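Local coordinates for protein serine--tRNA ligase, cytoplasmic (Candida albicans, PDB 3QO8) that catalyses the two-step attachment of serine to tRNA(Ser), first activating the amino acid with ATP to seryl-adenylate and then transferring it to the acceptor end, at residues Gly203-Ala209 and Arg270-Ser275; Thr246-Ser252 and Lys300-Phe304; Lys421-Ile427 and Pro439-Tyr444. The contacts are given in a common frame with arbitrary orientation. Numbering follows the deposited sequence.

Interaction 1. Residues Gly203-Ala209 and Arg270-Ser275; sequences GYVPLQA and RYAGYS
Class II synthetases build their catalytic domain on a mixed, mostly antiparallel sheet, and the dimer-forming strand 205-208 joins it here as a parallel neighbour of strand 269-278. Gly203, with positive phi, is the C-prime residue of the Schellman motif that ends helix 183-200; the chain then turns extended. The two strands run parallel, the axes of these short segments approaching to 4.5 Å at 36°, in the register Val205-Tyr271, Pro206-Ala272, Leu207-Gly273 and Gln208-Tyr274. Five backbone hydrogen bonds form the ladder: Val205 N to Arg270 O (2.8 Å), Ala272 N to Val205 O (2.9 Å), Leu207 N to Ala272 O (2.9 Å), Tyr274 N to Leu207 O (3.0 Å) and Ala209 N to Tyr274 O (3.1 Å). On the face holding Val205 and Leu207, Tyr271 (m) receives Leu207 CD2 (t, chi2 p) 4.0 Å from its ring centroid. Tyr204 (m) lays its ring over Arg270 CB, 3.9 Å from the centroid, while the Arg270 guanidinium pairs with Glu315. Leu207 and Gln208 also join an antiparallel ladder with the second subunit. Pro206 costs this ladder nothing: the bonds use Val205, Leu207 and Ala209, and its hydrogen-less N faces the other strand edge.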
loop_
_atom_site.group_PDB
_atom_site.type_symbol
_atom_site.label_atom_id
_atom_site.label_comp_id
_atom_site.label_asym_id
_atom_site.label_seq_id
_atom_site.Cartn_x
_atom_site.Cartn_y
_atom_site.Cartn_z
ATOM N N GLY A 203 7.788 -18.629 18.103
ATOM C CA GLY A 203 7.054 -17.902 19.126
ATOM C C GLY A 203 6.733 -16.453 18.801
ATOM O O GLY A 203 6.221 -15.737 19.658
ATOM N N TYR A 204 7.026 -16.017 17.575
ATOM C CA TYR A 204 6.660 -14.671 17.147
ATOM C C TYR A 204 5.172 -14.629 16.846
ATOM O O TYR A 204 4.603 -15.587 16.323
ATOM C CB TYR A 204 7.413 -14.265 15.878
ATOM C CG TYR A 204 8.877 -13.944 16.059
ATOM C CD1 TYR A 204 9.376 -12.679 15.759
ATOM C CD2 TYR A 204 9.774 -14.912 16.497
ATOM C CE1 TYR A 204 10.744 -12.382 15.906
ATOM C CE2 TYR A 204 11.128 -14.623 16.654
ATOM C CZ TYR A 204 11.606 -13.361 16.358
ATOM O OH TYR A 204 12.959 -13.089 16.514
ATOM N N VAL A 205 4.546 -13.508 17.166
ATOM C CA VAL A 205 3.137 -13.298 16.864
ATOM C C VAL A 205 2.994 -12.600 15.506
ATOM O O VAL A 205 3.483 -11.490 15.330
ATOM C CB VAL A 205 2.503 -12.430 17.961
ATOM C CG1 VAL A 205 1.059 -12.059 17.607
ATOM C CG2 VAL A 205 2.584 -13.154 19.306
ATOM N N PRO A 206 2.323 -13.251 14.542
ATOM C CA PRO A 206 2.112 -12.596 13.247
ATOM C C PRO A 206 1.329 -11.314 13.422
ATOM O O PRO A 206 0.309 -11.280 14.124
ATOM C CB PRO A 206 1.294 -13.621 12.459
ATOM C CG PRO A 206 1.668 -14.949 13.087
ATOM C CD PRO A 206 1.813 -14.635 14.554
ATOM N N LEU A 207 1.801 -10.250 12.794
ATOM C CA LEU A 207 1.124 -8.974 12.963
ATOM C C LEU A 207 1.171 -8.221 11.652
ATOM O O LEU A 207 2.244 -7.788 11.242
ATOM C CB LEU A 207 1.820 -8.174 14.064
ATOM C CG LEU A 207 1.167 -6.884 14.542
ATOM C CD1 LEU A 207 -0.225 -7.176 15.094
ATOM C CD2 LEU A 207 2.038 -6.211 15.586
ATOM N N GLN A 208 0.025 -8.073 10.987
ATOM C CA GLN A 208 -0.014 -7.294 9.754
ATOM C C GLN A 208 -0.331 -5.852 10.058
ATOM O O GLN A 208 -1.396 -5.532 10.590
ATOM C CB GLN A 208 -1.024 -7.839 8.749
ATOM C CG GLN A 208 -1.025 -7.047 7.417
ATOM C CD GLN A 208 -1.937 -7.681 6.378
ATOM O OE1 GLN A 208 -2.119 -8.890 6.373
ATOM N NE2 GLN A 208 -2.519 -6.869 5.508
ATOM N N ALA A 209 0.605 -4.979 9.718
ATOM C CA ALA A 209 0.509 -3.578 10.094
ATOM C C ALA A 209 -0.164 -2.769 9.001
ATOM O O ALA A 209 -0.025 -3.086 7.817
ATOM C CB ALA A 209 1.937 -3.020 10.370
ATOM N N ARG A 270 7.551 -10.748 20.968
ATOM C CA ARG A 270 8.153 -10.846 19.645
ATOM C C ARG A 270 7.087 -10.832 18.551
ATOM O O ARG A 270 6.174 -11.654 18.570
ATOM C CB ARG A 270 8.971 -12.132 19.556
ATOM C CG ARG A 270 10.059 -12.260 20.658
ATOM C CD ARG A 270 10.968 -13.453 20.385
ATOM N NE ARG A 270 12.140 -13.496 21.267
ATOM C CZ ARG A 270 12.328 -14.404 22.217
ATOM N NH1 ARG A 270 11.423 -15.356 22.408
ATOM N NH2 ARG A 270 13.430 -14.376 22.964
ATOM N N TYR A 271 7.207 -9.900 17.606
ATOM C CA TYR A 271 6.259 -9.806 16.492
ATOM C C TYR A 271 6.917 -10.159 15.151
ATOM O O TYR A 271 8.019 -9.703 14.848
ATOM C CB TYR A 271 5.657 -8.409 16.398
ATOM C CG TYR A 271 4.789 -8.071 17.582
ATOM C CD1 TYR A 271 3.601 -8.763 17.813
ATOM C CD2 TYR A 271 5.163 -7.090 18.483
ATOM C CE1 TYR A 271 2.793 -8.469 18.928
ATOM C CE2 TYR A 271 4.370 -6.791 19.586
ATOM C CZ TYR A 271 3.188 -7.481 19.797
ATOM O OH TYR A 271 2.412 -7.180 20.896
ATOM N N ALA A 272 6.227 -10.991 14.380
ATOM C CA ALA A 272 6.557 -11.234 12.990
ATOM C C ALA A 272 5.713 -10.259 12.174
ATOM O O ALA A 272 4.557 -10.549 11.826
ATOM C CB ALA A 272 6.239 -12.672 12.629
ATOM N N GLY A 273 6.285 -9.090 11.895
ATOM C CA GLY A 273 5.557 -8.034 11.217
ATOM C C GLY A 273 5.478 -8.297 9.732
ATOM O O GLY A 273 6.423 -8.788 9.145
ATOM N N TYR A 274 4.342 -7.983 9.124
ATOM C CA TYR A 274 4.221 -8.078 7.676
ATOM C C TYR A 274 3.515 -6.846 7.141
ATOM O O TYR A 274 2.466 -6.439 7.664
ATOM C CB TYR A 274 3.454 -9.342 7.247
ATOM C CG TYR A 274 2.980 -9.240 5.813
ATOM C CD1 TYR A 274 3.898 -9.103 4.770
ATOM C CD2 TYR A 274 1.633 -9.221 5.498
ATOM C CE1 TYR A 274 3.490 -8.973 3.463
ATOM C CE2 TYR A 274 1.209 -9.108 4.165
ATOM C CZ TYR A 274 2.147 -8.979 3.157
ATOM O OH TYR A 274 1.769 -8.856 1.836
ATOM N N SER A 275 4.087 -6.247 6.104
ATOM C CA SER A 275 3.423 -5.133 5.447
ATOM C C SER A 275 4.090 -4.917 4.110
ATOM O O SER A 275 5.202 -5.397 3.881
ATOM C CB SER A 275 3.571 -3.858 6.282
ATOM O OG SER A 275 4.918 -3.365 6.211
HETATM O O HOH W 1 5.895 -12.893 21.439
#

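Interaction 2. Residues Thr246-Ser252 and Lys300-Phe304; sequences TSEQPIS and KIEQF. With SSA (5'-O-(N-(L-seryl)-sulfamoyl)adenosine), chain B.
Three side-chain oxygens converge on a single amino group: the seryl N10 of the bound adenylate analogue donates to Glu302 OE2 (2.7 Å), Glu248 OE1 (2.8 Å) and Thr246 OG1 (3.0 Å). Two come from residues 246-252, a turn running into helix 248-252, and one from the extended strand 300-304. The axes of these short helix and strand segments pass 9.5 Å apart at 38°, so the meeting is made by side chains; the CA atoms pair as Thr246-Lys300 (7.4 Å), Ser247-Glu302 and Glu248-Phe304 (both 6.7 Å). Thr246 (t), ahead of the turn into the helix, also makes a capping bond, its OG1 accepting from Glu248 N at 3.0 Å. Lys300 begins extended (chi1 and chi2 t) and then curls (chi3 and chi4 p), bringing NZ within 2.8 Å of Thr246 OG1 as donor and 3.0 Å of Glu302 OE1 in a salt bridge. Glu302 (t, chi2 p) takes the seryl hydroxyl as well, SSA OG to OE1 at 2.7 Å. A water lies 2.7 Å from Ser247 OG and donates to Lys300 O at 2.8 Å. Phe304 (t) packs against the helix, its ring face toward Ile251 O and Ser252 N, with CZ 3.5 Å from Ser252 CA and CD2 3.7 Å from Ile251 CG2. These acids, Thr246 and Thr404 are part of the serine pocket of a class II seryl-tRNA synthetase, the lysine-held glutamate reading the hydroxyl.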
loop_
_atom_site.group_PDB
_atom_site.type_symbol
_atom_site.label_atom_id
_atom_site.label_comp_id
_atom_site.label_asym_id
_atom_site.label_seq_id
_atom_site.Cartn_x
_atom_site.Cartn_y
_atom_site.Cartn_z
ATOM N N THR A 246 8.536 0.799 6.492
ATOM C CA THR A 246 8.808 -0.516 7.071
ATOM C C THR A 246 7.799 -0.744 8.182
ATOM O O THR A 246 7.396 0.208 8.852
ATOM C CB THR A 246 10.264 -0.603 7.666
ATOM O OG1 THR A 246 10.334 -1.670 8.619
ATOM C CG2 THR A 246 10.644 0.691 8.372
ATOM N N SER A 247 7.383 -1.994 8.380
ATOM C CA SER A 247 6.440 -2.289 9.457
ATOM C C SER A 247 7.010 -1.965 10.838
ATOM O O SER A 247 6.270 -1.885 11.822
ATOM C CB SER A 247 5.904 -3.729 9.386
ATOM O OG SER A 247 6.946 -4.692 9.520
ATOM N N GLU A 248 8.328 -1.780 10.899
ATOM C CA GLU A 248 8.994 -1.336 12.118
ATOM C C GLU A 248 8.292 -0.104 12.680
ATOM O O GLU A 248 8.086 0.022 13.884
ATOM C CB GLU A 248 10.463 -0.999 11.833
ATOM C CG GLU A 248 11.239 -0.506 13.045
ATOM C CD GLU A 248 12.487 0.317 12.686
ATOM O OE1 GLU A 248 13.114 0.085 11.618
ATOM O OE2 GLU A 248 12.831 1.214 13.489
ATOM N N GLN A 249 7.924 0.808 11.793
ATOM C CA GLN A 249 7.344 2.077 12.207
ATOM C C GLN A 249 6.015 1.918 12.965
ATOM O O GLN A 249 5.922 2.309 14.132
ATOM C CB GLN A 249 7.264 3.040 11.023
ATOM C CG GLN A 249 8.644 3.615 10.688
ATOM C CD GLN A 249 8.785 4.080 9.241
ATOM O OE1 GLN A 249 7.937 3.808 8.391
ATOM N NE2 GLN A 249 9.872 4.787 8.961
ATOM N N PRO A 250 4.990 1.321 12.326
ATOM C CA PRO A 250 3.730 1.197 13.079
ATOM C C PRO A 250 3.814 0.180 14.230
ATOM O O PRO A 250 3.195 0.373 15.271
ATOM C CB PRO A 250 2.702 0.752 12.011
ATOM C CG PRO A 250 3.522 0.107 10.902
ATOM C CD PRO A 250 4.870 0.873 10.925
ATOM N N ILE A 251 4.590 -0.880 14.059
ATOM C CA ILE A 251 4.684 -1.885 15.105
ATOM C C ILE A 251 5.431 -1.335 16.326
ATOM O O ILE A 251 5.127 -1.689 17.461
ATOM C CB ILE A 251 5.314 -3.199 14.569
ATOM C CG1 ILE A 251 4.398 -3.802 13.493
ATOM C CG2 ILE A 251 5.576 -4.178 15.731
ATOM C CD1 ILE A 251 4.910 -5.098 12.818
ATOM N N SER A 252 6.401 -0.449 16.107
ATOM C CA SER A 252 7.091 0.159 17.242
ATOM C C SER A 252 6.097 0.989 18.064
ATOM O O SER A 252 6.227 1.102 19.281
ATOM C CB SER A 252 8.284 1.022 16.797
ATOM O OG SER A 252 7.853 2.238 16.201
ATOM N N LYS A 300 7.778 -6.969 3.142
ATOM C CA LYS A 300 8.830 -7.334 4.084
ATOM C C LYS A 300 8.236 -8.015 5.309
ATOM O O LYS A 300 7.277 -7.512 5.915
ATOM C CB LYS A 300 9.653 -6.098 4.499
ATOM C CG LYS A 300 10.815 -6.416 5.487
ATOM C CD LYS A 300 11.815 -5.228 5.642
ATOM C CE LYS A 300 11.110 -3.915 6.054
ATOM N NZ LYS A 300 10.204 -4.092 7.228
ATOM N N ILE A 301 8.792 -9.174 5.640
ATOM C CA ILE A 301 8.585 -9.798 6.934
ATOM C C ILE A 301 9.665 -9.285 7.889
ATOM O O ILE A 301 10.862 -9.442 7.639
ATOM C CB ILE A 301 8.640 -11.337 6.851
ATOM C CG1 ILE A 301 7.614 -11.851 5.825
ATOM C CG2 ILE A 301 8.411 -11.948 8.239
ATOM C CD1 ILE A 301 6.202 -11.295 6.039
ATOM N N GLU A 302 9.210 -8.693 8.988
ATOM C CA GLU A 302 10.028 -7.966 9.940
ATOM C C GLU A 302 10.015 -8.680 11.295
ATOM O O GLU A 302 8.963 -9.140 11.748
ATOM C CB GLU A 302 9.399 -6.572 10.130
ATOM C CG GLU A 302 10.126 -5.665 11.120
ATOM C CD GLU A 302 11.413 -5.082 10.546
ATOM O OE1 GLU A 302 11.791 -5.474 9.416
ATOM O OE2 GLU A 302 12.040 -4.220 11.219
ATOM N N GLN A 303 11.169 -8.774 11.946
ATOM C CA GLN A 303 11.206 -9.154 13.360
ATOM C C GLN A 303 11.130 -7.893 14.203
ATOM O O GLN A 303 11.930 -6.974 14.018
ATOM C CB GLN A 303 12.527 -9.844 13.714
ATOM C CG GLN A 303 12.810 -11.115 12.980
ATOM C CD GLN A 303 14.126 -11.719 13.439
ATOM O OE1 GLN A 303 14.255 -12.137 14.585
ATOM N NE2 GLN A 303 15.112 -11.738 12.553
ATOM N N PHE A 304 10.186 -7.828 15.135
ATOM C CA PHE A 304 10.178 -6.696 16.045
ATOM C C PHE A 304 10.005 -7.217 17.459
ATOM O O PHE A 304 9.069 -7.971 17.747
ATOM C CB PHE A 304 9.092 -5.656 15.721
ATOM C CG PHE A 304 9.217 -4.397 16.560
ATOM C CD1 PHE A 304 9.964 -3.314 16.102
ATOM C CD2 PHE A 304 8.660 -4.331 17.823
ATOM C CE1 PHE A 304 10.110 -2.172 16.876
ATOM C CE2 PHE A 304 8.806 -3.190 18.615
ATOM C CZ PHE A 304 9.531 -2.113 18.143
HETATM N N10 SSA B . 13.001 -2.095 9.932
HETATM C CA SSA B . 14.388 -2.247 9.494
HETATM C CB SSA B . 14.776 -3.725 9.488
HETATM O OG SSA B . 14.093 -4.422 8.427
HETATM C C9 SSA B . 14.571 -1.660 8.123
HETATM O O9 SSA B . 13.620 -1.240 7.473
HETATM N N8 SSA B . 15.817 -1.632 7.662
HETATM S S1 SSA B . 16.175 -1.335 6.129
HETATM O O1S SSA B . 15.938 0.028 5.748
HETATM O O2S SSA B . 17.544 -1.670 5.916
HETATM O "O5'" SSA B . 15.347 -2.262 5.220
HETATM C "C5'" SSA B . 15.327 -3.664 5.428
HETATM C "C4'" SSA B . 15.549 -4.378 4.092
HETATM O "O4'" SSA B . 14.555 -4.058 3.111
HETATM C "C3'" SSA B . 16.857 -4.025 3.419
HETATM O "O3'" SSA B . 17.937 -4.733 4.047
HETATM C "C2'" SSA B . 16.578 -4.477 1.991
HETATM O "O2'" SSA B . 16.719 -5.907 1.880
HETATM C "C1'" SSA B . 15.100 -4.138 1.799
HETATM N N9 SSA B . 14.957 -2.830 1.126
HETATM C C8 SSA B . 15.254 -1.623 1.632
HETATM N N7 SSA B . 14.994 -0.686 0.694
HETATM C C5 SSA B . 14.526 -1.326 -0.394
HETATM C C6 SSA B . 14.092 -0.897 -1.633
HETATM N N6 SSA B . 14.107 0.424 -1.913
HETATM N N1 SSA B . 13.663 -1.807 -2.538
HETATM C C2 SSA B . 13.659 -3.113 -2.242
HETATM N N3 SSA B . 14.064 -3.555 -1.045
HETATM C C4 SSA B . 14.512 -2.678 -0.118
HETATM O O HOH W 2 7.149 -4.894 6.787
#

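Interaction 3. Residues Lys421-Ile427 and Pro439-Tyr444; sequences KEDGLVI and PEFIPY. With SSA (5'-O-(N-(L-seryl)-sulfamoyl)adenosine), chain D.
Tyr444 (chi1 m, chi2 -32°) lays its ring face on Gly424, at the end of turn 421-424, with Gly424 CA 3.4 Å from the centroid. At phi 162°, psi -150° a CB would jam against Asp423 O and also clash with Ile442 O and the Phe441 ring. Phe441 (t, chi2 86°) swings its end across the partner strand, CE1 3.6 Å from Gly424 C and 4.0 Å from Lys421 CD. Strands 424-426 and 441-443 are antiparallel (171°, axes 4.7 Å apart), completing a three-stranded sheet whose other edge is strand 420-421. Leu425 and Ile442 form the hydrogen-bonded pair, each N to the other's O at 2.8 Å; Tyr444 N to Asp423 O and Ile427 N to Glu440 O (both 2.9 Å) extend the ladder. Leu425 (t, chi2 p) meets Ile442 (p, chi2 t) at CB-CG1, 3.9 Å, on one face. Ile427 (m, m) brings CD1 to 4.0 Å from Ile442 CD1. From the opposite face Val426 (t) presents CG1 3.1 Å from N1 of the second SSA molecule's adenine.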
loop_
_atom_site.group_PDB
_atom_site.type_symbol
_atom_site.label_atom_id
_atom_site.label_comp_id
_atom_site.label_asym_id
_atom_site.label_seq_id
_atom_site.Cartn_x
_atom_site.Cartn_y
_atom_site.Cartn_z
ATOM N N LYS A 421 19.719 -22.056 -13.743
ATOM C CA LYS A 421 20.546 -22.985 -14.499
ATOM C C LYS A 421 20.217 -22.753 -15.970
ATOM O O LYS A 421 19.505 -21.805 -16.296
ATOM C CB LYS A 421 20.315 -24.429 -14.047
ATOM C CG LYS A 421 18.943 -24.963 -14.350
ATOM C CD LYS A 421 18.606 -26.124 -13.432
ATOM C CE LYS A 421 19.655 -27.206 -13.474
ATOM N NZ LYS A 421 19.345 -28.274 -12.482
ATOM N N GLU A 422 20.731 -23.589 -16.864
ATOM C CA GLU A 422 20.698 -23.253 -18.288
ATOM C C GLU A 422 19.286 -23.038 -18.841
ATOM O O GLU A 422 19.052 -22.107 -19.609
ATOM C CB GLU A 422 21.431 -24.316 -19.116
ATOM C CG GLU A 422 21.415 -24.038 -20.619
ATOM C CD GLU A 422 22.127 -25.115 -21.426
ATOM O OE1 GLU A 422 23.375 -25.191 -21.355
ATOM O OE2 GLU A 422 21.435 -25.887 -22.127
ATOM N N ASP A 423 18.359 -23.900 -18.434
ATOM C CA ASP A 423 17.012 -23.948 -18.998
ATOM C C ASP A 423 15.925 -23.373 -18.076
ATOM O O ASP A 423 14.738 -23.399 -18.409
ATOM C CB ASP A 423 16.657 -25.396 -19.359
ATOM C CG ASP A 423 16.943 -26.379 -18.218
ATOM O OD1 ASP A 423 16.395 -27.506 -18.243
ATOM O OD2 ASP A 423 17.713 -26.031 -17.296
ATOM N N GLY A 424 16.317 -22.876 -16.913
ATOM C CA GLY A 424 15.349 -22.229 -16.046
ATOM C C GLY A 424 15.756 -22.082 -14.596
ATOM O O GLY A 424 16.930 -21.948 -14.292
ATOM N N LEU A 425 14.765 -22.090 -13.704
ATOM C CA LEU A 425 14.989 -21.805 -12.284
ATOM C C LEU A 425 14.592 -22.984 -11.402
ATOM O O LEU A 425 13.453 -23.445 -11.448
ATOM C CB LEU A 425 14.146 -20.597 -11.849
ATOM C CG LEU A 425 14.381 -20.193 -10.389
ATOM C CD1 LEU A 425 15.701 -19.436 -10.302
ATOM C CD2 LEU A 425 13.223 -19.355 -9.831
ATOM N N VAL A 426 15.524 -23.460 -10.590
ATOM C CA VAL A 426 15.188 -24.445 -9.567
ATOM C C VAL A 426 14.446 -23.728 -8.413
ATOM O O VAL A 426 14.844 -22.655 -7.988
ATOM C CB VAL A 426 16.467 -25.151 -9.045
ATOM C CG1 VAL A 426 16.170 -25.960 -7.782
ATOM C CG2 VAL A 426 17.068 -26.041 -10.131
ATOM N N ILE A 427 13.352 -24.303 -7.927
ATOM C CA ILE A 427 12.621 -23.700 -6.813
ATOM C C ILE A 427 13.242 -24.155 -5.489
ATOM O O ILE A 427 13.377 -25.357 -5.248
ATOM C CB ILE A 427 11.121 -24.097 -6.843
ATOM C CG1 ILE A 427 10.459 -23.658 -8.162
ATOM C CG2 ILE A 427 10.381 -23.537 -5.630
ATOM C CD1 ILE A 427 10.411 -22.165 -8.406
ATOM N N PRO A 439 6.070 -27.016 -7.646
ATOM C CA PRO A 439 7.080 -27.278 -8.676
ATOM C C PRO A 439 8.485 -27.349 -8.074
ATOM O O PRO A 439 8.777 -26.644 -7.116
ATOM C CB PRO A 439 6.962 -26.061 -9.599
ATOM C CG PRO A 439 6.400 -24.971 -8.726
ATOM C CD PRO A 439 5.451 -25.687 -7.788
ATOM N N GLU A 440 9.348 -28.192 -8.633
ATOM C CA GLU A 440 10.730 -28.241 -8.191
ATOM C C GLU A 440 11.592 -27.358 -9.093
ATOM O O GLU A 440 12.733 -27.027 -8.760
ATOM C CB GLU A 440 11.251 -29.684 -8.225
ATOM C CG GLU A 440 10.472 -30.655 -7.350
ATOM C CD GLU A 440 10.873 -32.096 -7.603
ATOM O OE1 GLU A 440 11.440 -32.362 -8.680
ATOM O OE2 GLU A 440 10.630 -32.958 -6.729
ATOM N N PHE A 441 11.033 -26.990 -10.241
ATOM C CA PHE A 441 11.779 -26.306 -11.290
ATOM C C PHE A 441 10.775 -25.622 -12.187
ATOM O O PHE A 441 9.711 -26.165 -12.441
ATOM C CB PHE A 441 12.588 -27.325 -12.109
ATOM C CG PHE A 441 13.141 -26.781 -13.412
ATOM C CD1 PHE A 441 14.359 -26.109 -13.446
ATOM C CD2 PHE A 441 12.453 -26.963 -14.602
ATOM C CE1 PHE A 441 14.875 -25.620 -14.649
ATOM C CE2 PHE A 441 12.962 -26.478 -15.810
ATOM C CZ PHE A 441 14.181 -25.810 -15.831
ATOM N N ILE A 442 11.098 -24.422 -12.650
ATOM C CA ILE A 442 10.256 -23.752 -13.629
ATOM C C ILE A 442 11.098 -23.294 -14.818
ATOM O O ILE A 442 12.184 -22.735 -14.641
ATOM C CB ILE A 442 9.457 -22.586 -13.006
ATOM C CG1 ILE A 442 10.377 -21.511 -12.437
ATOM C CG2 ILE A 442 8.510 -23.115 -11.907
ATOM C CD1 ILE A 442 9.610 -20.270 -11.891
ATOM N N PRO A 443 10.612 -23.561 -16.040
ATOM C CA PRO A 443 11.410 -23.313 -17.245
ATOM C C PRO A 443 11.438 -21.856 -17.671
ATOM O O PRO A 443 10.489 -21.118 -17.419
ATOM C CB PRO A 443 10.692 -24.149 -18.310
ATOM C CG PRO A 443 9.268 -24.178 -17.847
ATOM C CD PRO A 443 9.347 -24.252 -16.346
ATOM N N TYR A 444 12.535 -21.453 -18.311
ATOM C CA TYR A 444 12.583 -20.172 -18.993
ATOM C C TYR A 444 11.536 -20.214 -20.088
ATOM O O TYR A 444 11.363 -21.236 -20.750
ATOM C CB TYR A 444 13.964 -19.935 -19.598
ATOM C CG TYR A 444 15.031 -19.595 -18.576
ATOM C CD1 TYR A 444 14.715 -18.883 -17.422
ATOM C CD2 TYR A 444 16.346 -20.000 -18.758
ATOM C CE1 TYR A 444 15.686 -18.574 -16.490
ATOM C CE2 TYR A 444 17.326 -19.697 -17.827
ATOM C CZ TYR A 444 16.984 -18.979 -16.697
ATOM O OH TYR A 444 17.949 -18.675 -15.770
HETATM N N10 SSA D . 22.036 -29.782 4.557
HETATM C CA SSA D . 21.150 -30.077 3.446
HETATM C CB SSA D . 19.707 -30.034 3.943
HETATM O OG SSA D . 18.803 -30.244 2.852
HETATM C C9 SSA D . 21.353 -29.062 2.354
HETATM O O9 SSA D . 20.742 -29.149 1.303
HETATM N N8 SSA D . 22.218 -28.079 2.607
HETATM S S1 SSA D . 22.392 -26.842 1.599
HETATM O O1S SSA D . 23.135 -25.806 2.259
HETATM O O2S SSA D . 23.082 -27.275 0.413
HETATM O "O5'" SSA D . 20.997 -26.326 1.199
HETATM C "C5'" SSA D . 20.259 -25.438 2.036
HETATM C "C4'" SSA D . 18.804 -25.460 1.580
HETATM O "O4'" SSA D . 18.642 -24.759 0.344
HETATM C "C3'" SSA D . 18.320 -26.878 1.324
HETATM O "O3'" SSA D . 17.608 -27.388 2.455
HETATM C "C2'" SSA D . 17.398 -26.763 0.132
HETATM O "O2'" SSA D . 16.049 -26.618 0.569
HETATM C "C1'" SSA D . 17.821 -25.489 -0.573
HETATM N N9 SSA D . 18.585 -25.891 -1.777
HETATM C C8 SSA D . 19.919 -25.850 -1.944
HETATM N N7 SSA D . 20.210 -26.320 -3.182
HETATM C C5 SSA D . 19.047 -26.659 -3.781
HETATM C C6 SSA D . 18.720 -27.181 -5.026
HETATM N N6 SSA D . 19.681 -27.463 -5.945
HETATM N N1 SSA D . 17.419 -27.411 -5.313
HETATM C C2 SSA D . 16.452 -27.137 -4.426
HETATM N N3 SSA D . 16.741 -26.631 -3.221
HETATM C C4 SSA D . 18.029 -26.390 -2.881
HETATM O O HOH W 3 20.844 -18.944 -16.320
HETATM O O HOH W 4 13.421 -23.710 -21.038
#

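Interactions 1 and 2 illustrate how a substrate pocket is assembled on a sheet. Strands 269-278 and 297-307 are antiparallel neighbours, so the two contacts, their centres 8 Å apart, interlock: Gly273 N lies 2.7 Å from Glu302 O, and Gly273 CA reaches Ile251 CD1 at 3.4 Å. Ser275 OG packs 3.3 Å from Ser247 CB, so interaction 1 abuts Ser247, probably part of the serine site, with the side chain of Ser275 still about 9 Å from the ligand. Interaction 3 stands apart, about 32 and 33 Å from them between centres, and its nearest atoms are about 17 Å from interaction 2. It borders a different SSA molecule, well away from the serine and ATP sites.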